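Local coordinates for protein putative oxidoreductase (Magnetospirillum magnetotacticum, PDB 3C1A) that is a putative oxidoreductase of the GFO/IDH/MocA family that probably binds NAD(P) in its Rossmann domain, at residues L104-A109 with L303-V308; F131-E136 with T273-M278; A36-A41 with A67-A72; G207-T212 with I222-T227. One frame throughout, in Å; residues are numbered along the deposited sequence. Where two conformers were deposited one is given.

Interaction 1. Residues L104-A109 with L303-V308; sequences LDLAEA and LGLRVV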
# COMPACT_ATOMS: atom_id res chain seq x y z
N LEU A 104 8.65 -2.68 9.63
CA LEU A 104 9.05 -4.07 9.45
C LEU A 104 9.08 -4.72 10.83
O LEU A 104 9.72 -5.74 10.98
CB LEU A 104 10.43 -4.18 8.78
CG LEU A 104 10.63 -3.44 7.45
CD1 LEU A 104 12.09 -3.62 7.01
CD2 LEU A 104 9.70 -3.90 6.34
N ASP A 105 8.39 -4.14 11.81
CA ASP A 105 8.51 -4.56 13.19
C ASP A 105 7.21 -4.26 13.92
O ASP A 105 6.76 -3.11 13.94
CB ASP A 105 9.63 -3.77 13.85
CG ASP A 105 9.84 -4.17 15.27
OD1 ASP A 105 10.36 -5.28 15.47
OD2 ASP A 105 9.43 -3.43 16.19
N LEU A 106 6.63 -5.27 14.58
CA LEU A 106 5.33 -5.08 15.26
C LEU A 106 5.38 -4.04 16.37
O LEU A 106 4.56 -3.12 16.40
CB LEU A 106 4.78 -6.38 15.81
CG LEU A 106 3.34 -6.36 16.36
CD1 LEU A 106 2.34 -5.87 15.34
CD2 LEU A 106 2.98 -7.75 16.79
N ALA A 107 6.36 -4.17 17.27
CA ALA A 107 6.50 -3.25 18.39
C ALA A 107 6.58 -1.78 17.96
O ALA A 107 6.04 -0.92 18.65
CB ALA A 107 7.70 -3.64 19.27
N GLU A 108 7.24 -1.51 16.84
CA GLU A 108 7.35 -0.14 16.29
C GLU A 108 5.98 0.33 15.79
O GLU A 108 5.58 1.52 15.96
CB GLU A 108 8.33 -0.07 15.11
CG GLU A 108 9.75 0.16 15.49
CD GLU A 108 10.77 0.02 14.35
OE1 GLU A 108 10.43 0.03 13.13
OE2 GLU A 108 11.96 -0.06 14.72
N ALA A 109 5.30 -0.60 15.12
CA ALA A 109 3.93 -0.39 14.64
C ALA A 109 3.07 -0.01 15.82
O ALA A 109 2.35 0.96 15.78
CB ALA A 109 3.42 -1.64 14.04
N LEU A 303 -5.08 -0.45 10.14
CA LEU A 303 -4.91 -1.44 9.10
C LEU A 303 -3.44 -1.71 8.82
O LEU A 303 -3.08 -2.85 8.64
CB LEU A 303 -5.63 -1.03 7.82
CG LEU A 303 -5.65 -2.04 6.67
CD1 LEU A 303 -6.32 -3.33 7.05
CD2 LEU A 303 -6.36 -1.44 5.42
N GLY A 304 -2.60 -0.66 8.79
CA GLY A 304 -1.15 -0.83 8.61
C GLY A 304 -0.57 -1.70 9.71
O GLY A 304 0.28 -2.57 9.46
N LEU A 305 -1.04 -1.47 10.93
CA LEU A 305 -0.58 -2.29 12.05
C LEU A 305 -0.98 -3.78 11.87
O LEU A 305 -0.16 -4.70 12.11
CB LEU A 305 -1.09 -1.70 13.37
CG LEU A 305 -0.99 -2.56 14.65
CD1 LEU A 305 0.43 -3.04 14.95
CD2 LEU A 305 -1.49 -1.74 15.78
N ARG A 306 -2.21 -4.01 11.47
CA ARG A 306 -2.73 -5.37 11.31
C ARG A 306 -1.98 -6.10 10.18
O ARG A 306 -1.73 -7.29 10.28
CB ARG A 306 -4.22 -5.35 11.04
CG ARG A 306 -5.05 -4.83 12.20
CD ARG A 306 -6.46 -4.44 11.74
NE ARG A 306 -7.10 -5.54 11.03
CZ ARG A 306 -8.03 -5.42 10.10
NH1 ARG A 306 -8.53 -4.24 9.79
NH2 ARG A 306 -8.52 -6.51 9.51
N VAL A 307 -1.65 -5.36 9.11
CA VAL A 307 -0.82 -5.90 7.98
C VAL A 307 0.55 -6.31 8.49
O VAL A 307 1.06 -7.37 8.09
CB VAL A 307 -0.60 -4.87 6.89
CG1 VAL A 307 0.46 -5.34 5.90
CG2 VAL A 307 -1.98 -4.47 6.18
N VAL A 308 1.17 -5.45 9.31
CA VAL A 308 2.48 -5.76 9.93
C VAL A 308 2.41 -7.02 10.79
O VAL A 308 3.36 -7.85 10.83
CB VAL A 308 3.06 -4.58 10.75
CG1 VAL A 308 4.26 -5.02 11.64
CG2 VAL A 308 3.55 -3.45 9.85
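Helix 301-314, the last of the chain, packs against the first turn of helix 106-119 of the Rossmann domain, with Leu305 and Val308 meeting Leu106 and Ala109. Leu305 works through one methyl. Its CG lies anti to the backbone N (chi1 167°), beside the carbonyl carbon. From there CD1 reaches Ala109 CB at 3.4 Å. The same CD1 is 3.4 Å from Leu106 CD1. Both separations are tighter than usual for carbon pairs, and the two leucine side chains run obliquely to each other. Val308 CG1 lies against the backbone, 3.8 Å from Leu106 CA, and also approaches Ala109 CB at 4.2 Å. Helix 106-119 is the connection of a beta-alpha-beta crossover, between parallel strands 95-99 and 123-126. Asp105 is its N-cap. Asp105 OD2 accepts from Glu108 N at 3.0 Å, on the anti side of the carboxylate. Val308 CG1 is also close to Asp105, 3.8 Å from its carbonyl C, and thus touches the capped end itself. No hydrogen bond crosses between 104-109 and 303-308. Thr103 touches both Ala109 and Val308. Helix 301-314 also touches helix 168-184, with Val307 on Ala174.

Interaction 2. Residues F131-E136 with T273-M278; sequences FNPAWE and TVTDEM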
# COMPACT_ATOMS: atom_id res chain seq x y z
N PHE A 131 -6.71 2.74 -2.62
CA PHE A 131 -7.05 4.01 -3.24
C PHE A 131 -7.27 3.84 -4.74
O PHE A 131 -7.29 4.82 -5.48
CB PHE A 131 -5.89 5.01 -3.00
CG PHE A 131 -5.66 5.34 -1.57
CD1 PHE A 131 -6.46 6.29 -0.92
CD2 PHE A 131 -4.67 4.70 -0.84
CE1 PHE A 131 -6.24 6.62 0.41
CE2 PHE A 131 -4.45 5.05 0.50
CZ PHE A 131 -5.25 5.99 1.12
N ASN A 132 -7.37 2.60 -5.21
CA ASN A 132 -7.55 2.33 -6.63
C ASN A 132 -9.04 2.31 -6.96
O ASN A 132 -9.79 1.56 -6.34
CB ASN A 132 -6.91 0.97 -6.93
CG ASN A 132 -6.97 0.60 -8.40
OD1 ASN A 132 -7.63 1.26 -9.20
ND2 ASN A 132 -6.31 -0.49 -8.76
N PRO A 133 -9.50 3.14 -7.93
CA PRO A 133 -10.92 3.03 -8.28
C PRO A 133 -11.44 1.63 -8.70
O PRO A 133 -12.60 1.35 -8.51
CB PRO A 133 -11.07 4.03 -9.44
CG PRO A 133 -9.99 5.03 -9.16
CD PRO A 133 -8.84 4.22 -8.70
N ALA A 134 -10.58 0.78 -9.25
CA ALA A 134 -10.98 -0.56 -9.60
C ALA A 134 -11.32 -1.41 -8.36
O ALA A 134 -12.25 -2.22 -8.40
CB ALA A 134 -9.89 -1.22 -10.44
N TRP A 135 -10.58 -1.22 -7.25
CA TRP A 135 -10.78 -1.97 -6.01
C TRP A 135 -12.07 -1.50 -5.35
O TRP A 135 -12.88 -2.30 -4.88
CB TRP A 135 -9.58 -1.79 -5.06
CG TRP A 135 -9.77 -2.48 -3.76
CD1 TRP A 135 -9.88 -1.90 -2.55
CD2 TRP A 135 -9.88 -3.89 -3.56
NE1 TRP A 135 -10.06 -2.86 -1.58
CE2 TRP A 135 -10.07 -4.09 -2.18
CE3 TRP A 135 -9.87 -5.00 -4.41
CZ2 TRP A 135 -10.25 -5.35 -1.65
CZ3 TRP A 135 -10.04 -6.25 -3.88
CH2 TRP A 135 -10.23 -6.42 -2.51
N GLU A 136 -12.25 -0.19 -5.35
CA GLU A 136 -13.49 0.41 -4.89
C GLU A 136 -14.71 -0.11 -5.68
O GLU A 136 -15.74 -0.43 -5.09
CB GLU A 136 -13.36 1.93 -4.94
CG GLU A 136 -12.27 2.48 -3.98
CD GLU A 136 -11.91 3.94 -4.23
OE1 GLU A 136 -12.67 4.63 -4.92
OE2 GLU A 136 -10.85 4.39 -3.73
N THR A 273 -17.70 -1.16 -15.13
CA THR A 273 -17.21 0.22 -15.27
C THR A 273 -16.28 0.63 -14.12
O THR A 273 -16.61 0.51 -12.93
CB THR A 273 -18.36 1.23 -15.35
OG1 THR A 273 -19.21 0.88 -16.45
CG2 THR A 273 -17.82 2.66 -15.53
N VAL A 274 -15.10 1.10 -14.50
CA VAL A 274 -14.11 1.61 -13.56
C VAL A 274 -13.59 2.93 -14.13
O VAL A 274 -13.28 3.03 -15.32
CB VAL A 274 -12.96 0.62 -13.35
CG1 VAL A 274 -11.90 1.22 -12.41
CG2 VAL A 274 -13.48 -0.71 -12.78
N THR A 275 -13.53 3.93 -13.29
CA THR A 275 -13.08 5.25 -13.70
C THR A 275 -11.56 5.37 -13.56
O THR A 275 -10.90 4.50 -12.99
CB THR A 275 -13.82 6.32 -12.91
OG1 THR A 275 -13.61 6.12 -11.52
CG2 THR A 275 -15.32 6.24 -13.24
N ASP A 276 -11.00 6.43 -14.13
CA ASP A 276 -9.59 6.40 -14.51
C ASP A 276 -8.60 7.20 -13.62
O ASP A 276 -7.44 7.30 -13.97
CB ASP A 276 -9.47 6.76 -16.00
CG ASP A 276 -10.08 5.67 -16.91
OD1 ASP A 276 -9.44 4.60 -17.08
OD2 ASP A 276 -11.20 5.88 -17.43
N GLU A 277 -9.05 7.74 -12.50
CA GLU A 277 -8.12 8.42 -11.62
C GLU A 277 -7.03 7.45 -11.22
O GLU A 277 -7.30 6.29 -10.90
CB GLU A 277 -8.80 9.02 -10.38
CG GLU A 277 -7.83 9.79 -9.49
CD GLU A 277 -8.49 10.51 -8.33
OE1 GLU A 277 -9.57 10.09 -7.90
OE2 GLU A 277 -7.95 11.52 -7.86
N MSE A 278 -5.78 7.91 -11.25
CA MSE A 278 -4.68 7.07 -10.82
C MSE A 278 -4.69 6.82 -9.32
O MSE A 278 -4.96 7.72 -8.53
CB MSE A 278 -3.35 7.64 -11.27
CG MSE A 278 -2.94 6.99 -12.57
SE MSE A 278 -1.10 7.29 -12.71
CE MSE A 278 -1.21 8.94 -13.07
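The puckered ring of Pro133 meets the loop 273-278 through its ring carbons, which face two backbone carbonyls. CD lies 3.4 Å from Glu277 O, and CG is equally near that oxygen. CB is 3.6 Å from Thr275 O, with Thr275 OG1 slightly farther off. The flat group here is the amide of Asn132. Ala134 N donates to Asn132 OD1 at 3.0 Å, from above the carbonyl plane (61° out of it). Asn132 ND2 donates to Gln129 OE1, so both ends of the amide are held and its rotation is probably fixed.

Val274, from the loop, packs against the next helical residue, Ala134. Its CG1 is anti to the backbone N (chi1 177°), which sets this methyl against the backbone of Ala134. CG1 is 3.5 Å from Ala134 CA and 3.7 Å from Ala134 CB. The branch CG2 stays a little farther away, 4.0 Å from Ala134 CA. The contact is thus apolar carbon on one side and carbonyl oxygen or methyl on the other, with no hydrogen bond across it. The carboxylate of Glu277 turns to another partner, a salt bridge with Arg285 on helix 279-290.

Asn132 is the N-cap of helix 133-140, and Pro133 is its first helical residue. A proline suits that place, since the first turn of a helix needs no backbone N-H bond there. With Asn132 OD1 bound to the N-H two residues on and a proline between, this is an Asx-Pro turn opening a helix, here packed against the loop that leads into helix 279-290.

Interaction 3. Residues A36-A41 with A67-A72; sequences ALVRLA and APEVEA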
# COMPACT_ATOMS: atom_id res chain seq x y z
N ALA A 36 0.24 21.75 -1.95
CA ALA A 36 1.52 22.35 -2.33
C ALA A 36 2.66 21.62 -1.59
O ALA A 36 2.52 21.31 -0.41
CB ALA A 36 1.52 23.82 -1.95
N LEU A 37 3.76 21.34 -2.29
CA LEU A 37 4.98 20.82 -1.64
C LEU A 37 5.79 22.01 -1.16
O LEU A 37 6.41 22.71 -1.94
CB LEU A 37 5.80 19.93 -2.60
CG LEU A 37 7.03 19.20 -2.04
CD1 LEU A 37 6.56 18.16 -1.06
CD2 LEU A 37 7.89 18.61 -3.16
N VAL A 38 5.77 22.25 0.15
CA VAL A 38 6.43 23.41 0.74
C VAL A 38 7.84 23.15 1.31
O VAL A 38 8.63 24.09 1.45
CB VAL A 38 5.52 24.09 1.79
CG1 VAL A 38 4.17 24.38 1.21
CG2 VAL A 38 5.39 23.24 3.08
N ARG A 39 8.14 21.91 1.71
CA ARG A 39 9.52 21.51 2.01
C ARG A 39 9.76 20.12 1.46
O ARG A 39 8.83 19.32 1.33
CB ARG A 39 9.87 21.50 3.53
CG ARG A 39 9.55 22.77 4.27
CD ARG A 39 10.48 23.04 5.47
NE ARG A 39 10.06 24.25 6.16
CZ ARG A 39 10.80 25.00 6.98
NH1 ARG A 39 12.02 24.64 7.30
NH2 ARG A 39 10.25 26.06 7.55
N LEU A 40 11.03 19.83 1.18
CA LEU A 40 11.48 18.52 0.71
C LEU A 40 12.80 18.17 1.35
O LEU A 40 13.76 18.94 1.23
CB LEU A 40 11.69 18.57 -0.81
CG LEU A 40 12.27 17.34 -1.50
CD1 LEU A 40 11.30 16.14 -1.34
CD2 LEU A 40 12.59 17.68 -2.97
N ALA A 41 12.81 17.06 2.09
CA ALA A 41 14.02 16.44 2.58
C ALA A 41 14.29 15.14 1.81
O ALA A 41 13.64 14.13 2.04
CB ALA A 41 13.90 16.18 4.06
N ALA A 67 8.85 22.56 11.06
CA ALA A 67 8.49 23.66 10.18
C ALA A 67 7.11 24.16 10.56
O ALA A 67 6.19 23.35 10.65
CB ALA A 67 8.50 23.18 8.71
N PRO A 68 6.96 25.49 10.80
CA PRO A 68 5.64 25.95 11.28
C PRO A 68 4.53 25.90 10.26
O PRO A 68 3.37 25.70 10.61
CB PRO A 68 5.90 27.40 11.71
CG PRO A 68 7.12 27.81 11.03
CD PRO A 68 7.93 26.59 10.72
N GLU A 69 4.89 26.08 8.99
CA GLU A 69 3.95 26.12 7.87
C GLU A 69 3.57 24.74 7.30
O GLU A 69 2.64 24.64 6.52
CB GLU A 69 4.50 27.04 6.77
CG GLU A 69 5.47 26.45 5.69
CD GLU A 69 6.86 26.04 6.18
OE1 GLU A 69 7.25 26.37 7.34
OE2 GLU A 69 7.59 25.37 5.39
N VAL A 70 4.28 23.70 7.67
CA VAL A 70 3.97 22.37 7.14
C VAL A 70 2.75 21.86 7.87
O VAL A 70 2.74 21.81 9.09
CB VAL A 70 5.15 21.38 7.33
CG1 VAL A 70 4.72 19.97 7.05
CG2 VAL A 70 6.33 21.79 6.43
N GLU A 71 1.72 21.47 7.13
CA GLU A 71 0.50 20.93 7.74
C GLU A 71 0.53 19.39 7.90
O GLU A 71 -0.11 18.85 8.81
CB GLU A 71 -0.71 21.33 6.91
CG GLU A 71 -0.96 22.82 6.99
CD GLU A 71 -2.20 23.25 6.26
OE1 GLU A 71 -3.28 23.25 6.87
OE2 GLU A 71 -2.07 23.61 5.08
N ALA A 72 1.26 18.72 7.02
CA ALA A 72 1.25 17.26 6.90
C ALA A 72 2.54 16.78 6.25
O ALA A 72 3.13 17.49 5.46
CB ALA A 72 0.02 16.79 6.07
O HOH W 1 7.93 26.29 3.13
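Arg39, Glu69 and Val38 carry this contact. The arginine is extended from CG to NE and crosses the glutamate side chain at about a right angle. It grips the carboxylate side-on with two nitrogens. Arg39 NE donates to the syn lone pair of Glu69 OE2 at 2.8 Å, and Arg39 NH2 donates to Glu69 OE1 at 3.0 Å. Both bonds are nearly straight, and the two flat groups are close to coplanar (29° apart). Glu69 bends back to reach them, with chi2 at -69°. Ala67 CB covers one face of the guanidinium, 3.2 Å from Arg39 NE. The third nitrogen, NH1, forms a salt bridge with Glu58, so one arginine serves two acids. An alanine in place of Arg39 would probably leave both Glu69 and Glu58 without their cationic mate and take away the flat group against which the methyl of Ala67 rests.

Val38 packs alongside. Its CG2 lies 3.8 Å from Val70 CG2 and 3.8 Å from Glu69 OE2. A water donates to Val38 O; its link to Glu69 OE2 is short and doubtful.

Strand 35-42 is next to strand 11-17 in the parallel sheet, and 67-72 leads into strand 72-76 on the far side of 11-17. The contact therefore bridges past strand 11-17, at the end of the sheet where strand 72-76 begins. The topology is that of a Rossmann fold, in which the dinucleotide normally sits at the opposite, carboxyl ends of the strands.

Interaction 4. Residues G207-T212 with I222-T227; sequences GDVTLT and IRLCNT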
# COMPACT_ATOMS: atom_id res chain seq x y z
N GLY A 207 12.89 -15.77 -5.64
CA GLY A 207 11.97 -16.83 -5.29
C GLY A 207 10.50 -16.62 -5.53
O GLY A 207 10.07 -15.66 -6.19
N ASP A 208 9.75 -17.57 -4.98
CA ASP A 208 8.34 -17.82 -5.25
C ASP A 208 7.70 -18.28 -3.95
O ASP A 208 8.00 -19.37 -3.50
CB ASP A 208 8.22 -18.94 -6.28
CG ASP A 208 6.79 -19.14 -6.83
OD1 ASP A 208 5.83 -18.50 -6.33
OD2 ASP A 208 6.63 -20.01 -7.76
N VAL A 209 6.83 -17.44 -3.35
CA VAL A 209 6.20 -17.76 -2.08
C VAL A 209 4.70 -17.57 -2.23
O VAL A 209 4.23 -16.73 -3.01
CB VAL A 209 6.75 -16.93 -0.91
CG1 VAL A 209 6.47 -15.44 -1.14
CG2 VAL A 209 6.16 -17.40 0.43
N THR A 210 3.95 -18.44 -1.56
CA THR A 210 2.52 -18.25 -1.40
C THR A 210 2.17 -18.10 0.09
O THR A 210 2.54 -18.95 0.90
CB THR A 210 1.69 -19.36 -2.06
OG1 THR A 210 1.80 -19.20 -3.49
CG2 THR A 210 0.21 -19.21 -1.65
N LEU A 211 1.49 -16.99 0.41
CA LEU A 211 0.92 -16.76 1.74
C LEU A 211 -0.51 -17.26 1.79
O LEU A 211 -1.30 -16.93 0.93
CB LEU A 211 0.94 -15.27 2.13
CG LEU A 211 2.28 -14.54 1.99
CD1 LEU A 211 2.15 -13.19 2.61
CD2 LEU A 211 3.43 -15.33 2.61
N THR A 212 -0.81 -18.08 2.79
CA THR A 212 -2.19 -18.52 3.03
C THR A 212 -2.72 -17.92 4.32
O THR A 212 -2.13 -18.12 5.38
CB THR A 212 -2.33 -20.06 3.10
OG1 THR A 212 -1.65 -20.66 1.99
CG2 THR A 212 -3.83 -20.45 3.04
N ILE A 222 -1.98 -15.74 -1.50
CA ILE A 222 -1.28 -14.60 -2.06
C ILE A 222 0.06 -15.06 -2.60
O ILE A 222 0.94 -15.39 -1.83
CB ILE A 222 -1.02 -13.55 -0.97
CG1 ILE A 222 -2.35 -12.97 -0.46
CG2 ILE A 222 0.02 -12.49 -1.40
CD1 ILE A 222 -2.16 -12.09 0.85
N ARG A 223 0.20 -15.06 -3.92
CA ARG A 223 1.47 -15.47 -4.53
C ARG A 223 2.35 -14.26 -4.90
O ARG A 223 1.90 -13.33 -5.56
CB ARG A 223 1.22 -16.36 -5.75
CG ARG A 223 2.49 -17.11 -6.22
CD ARG A 223 2.41 -17.51 -7.67
NE ARG A 223 3.67 -18.10 -8.11
CZ ARG A 223 4.02 -18.24 -9.39
NH1 ARG A 223 3.21 -17.87 -10.39
NH2 ARG A 223 5.20 -18.78 -9.68
N LEU A 224 3.61 -14.32 -4.43
CA LEU A 224 4.68 -13.36 -4.69
C LEU A 224 5.88 -14.12 -5.28
O LEU A 224 6.45 -15.02 -4.62
CB LEU A 224 5.14 -12.66 -3.40
CG LEU A 224 4.08 -12.25 -2.37
CD1 LEU A 224 4.69 -11.83 -1.00
CD2 LEU A 224 3.16 -11.15 -2.95
N CYS A 225 6.25 -13.74 -6.49
CA CYS A 225 7.36 -14.33 -7.24
C CYS A 225 8.14 -13.29 -8.06
O CYS A 225 7.58 -12.61 -8.93
CB CYS A 225 6.84 -15.42 -8.12
SG CYS A 225 8.16 -16.14 -9.12
N ASN A 226 9.43 -13.14 -7.75
CA ASN A 226 10.29 -12.13 -8.38
C ASN A 226 11.19 -12.70 -9.50
O ASN A 226 12.21 -12.08 -9.88
CB ASN A 226 11.10 -11.32 -7.37
CG ASN A 226 12.14 -12.16 -6.60
OD1 ASN A 226 12.17 -13.38 -6.72
ND2 ASN A 226 12.98 -11.50 -5.80
N THR A 227 10.77 -13.85 -10.06
CA THR A 227 11.50 -14.48 -11.15
C THR A 227 10.61 -14.72 -12.37
O THR A 227 10.90 -15.61 -13.15
CB THR A 227 12.16 -15.78 -10.66
OG1 THR A 227 11.17 -16.70 -10.17
CG2 THR A 227 13.14 -15.51 -9.55
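Asp208 and Arg223 both hold CG anti to the backbone N (chi1 -170° and -166°), and the arginine runs extended from CG to NE. Arg223 NE donates to Asp208 OD1 at 2.8 Å, and Arg223 NH2 to Asp208 OD2 at 2.7 Å. The acid lies in the guanidinium plane, but OD2 is met from above the carboxylate plane, 49° out of it. The pair is diagonal: Arg223 faces Thr210 across the antiparallel ladder, and Thr210 OG1 rests 3.5 Å from Arg223 CG. Val209 with Leu224 and Leu211 with Ile222 are the hydrogen-bonded pairs. Their side chains lie on the other face, with Val209 CG1 3.8 Å from Leu224 CB, and helix 168-184 packs on Val209, Leu211 and Leu224. Asn226 extends the hairpin past strand 218-225. Its OD1 accepts from Gly207 N at 2.7 Å, and its backbone N donates to Gly207 O at 3.0 Å. Arg223 NH1 also forms a salt bridge with Glu154 on the neighbouring strand 148-158. A leucine in place of Arg223 would probably leave Asp208 and Glu154 without their shared cation. The salt bridges tie together three adjacent strands. The positive charge between two acids would be expected to favour their ionised forms.

Overall arrangement
Interaction 3 comes first along the chain and closes before the others open. It lies in the parallel Rossmann sheet, about 38 Å centre to centre from interaction 4 in the mixed sheet of the C-terminal domain. Interaction 1 opens next and encloses interaction 2, which in turn encloses interaction 4. Interaction 1 links helix 106-119 of the Rossmann domain to the final helix. Its centre is about 27 Å from that of interaction 2, on the other side of the chain's centre. No two contacts touch. Helix 168-184 packs near interactions 1, 2 and 4. Through interaction 1 the last helix returns to the Rossmann domain, the half that probably binds the dinucleotide.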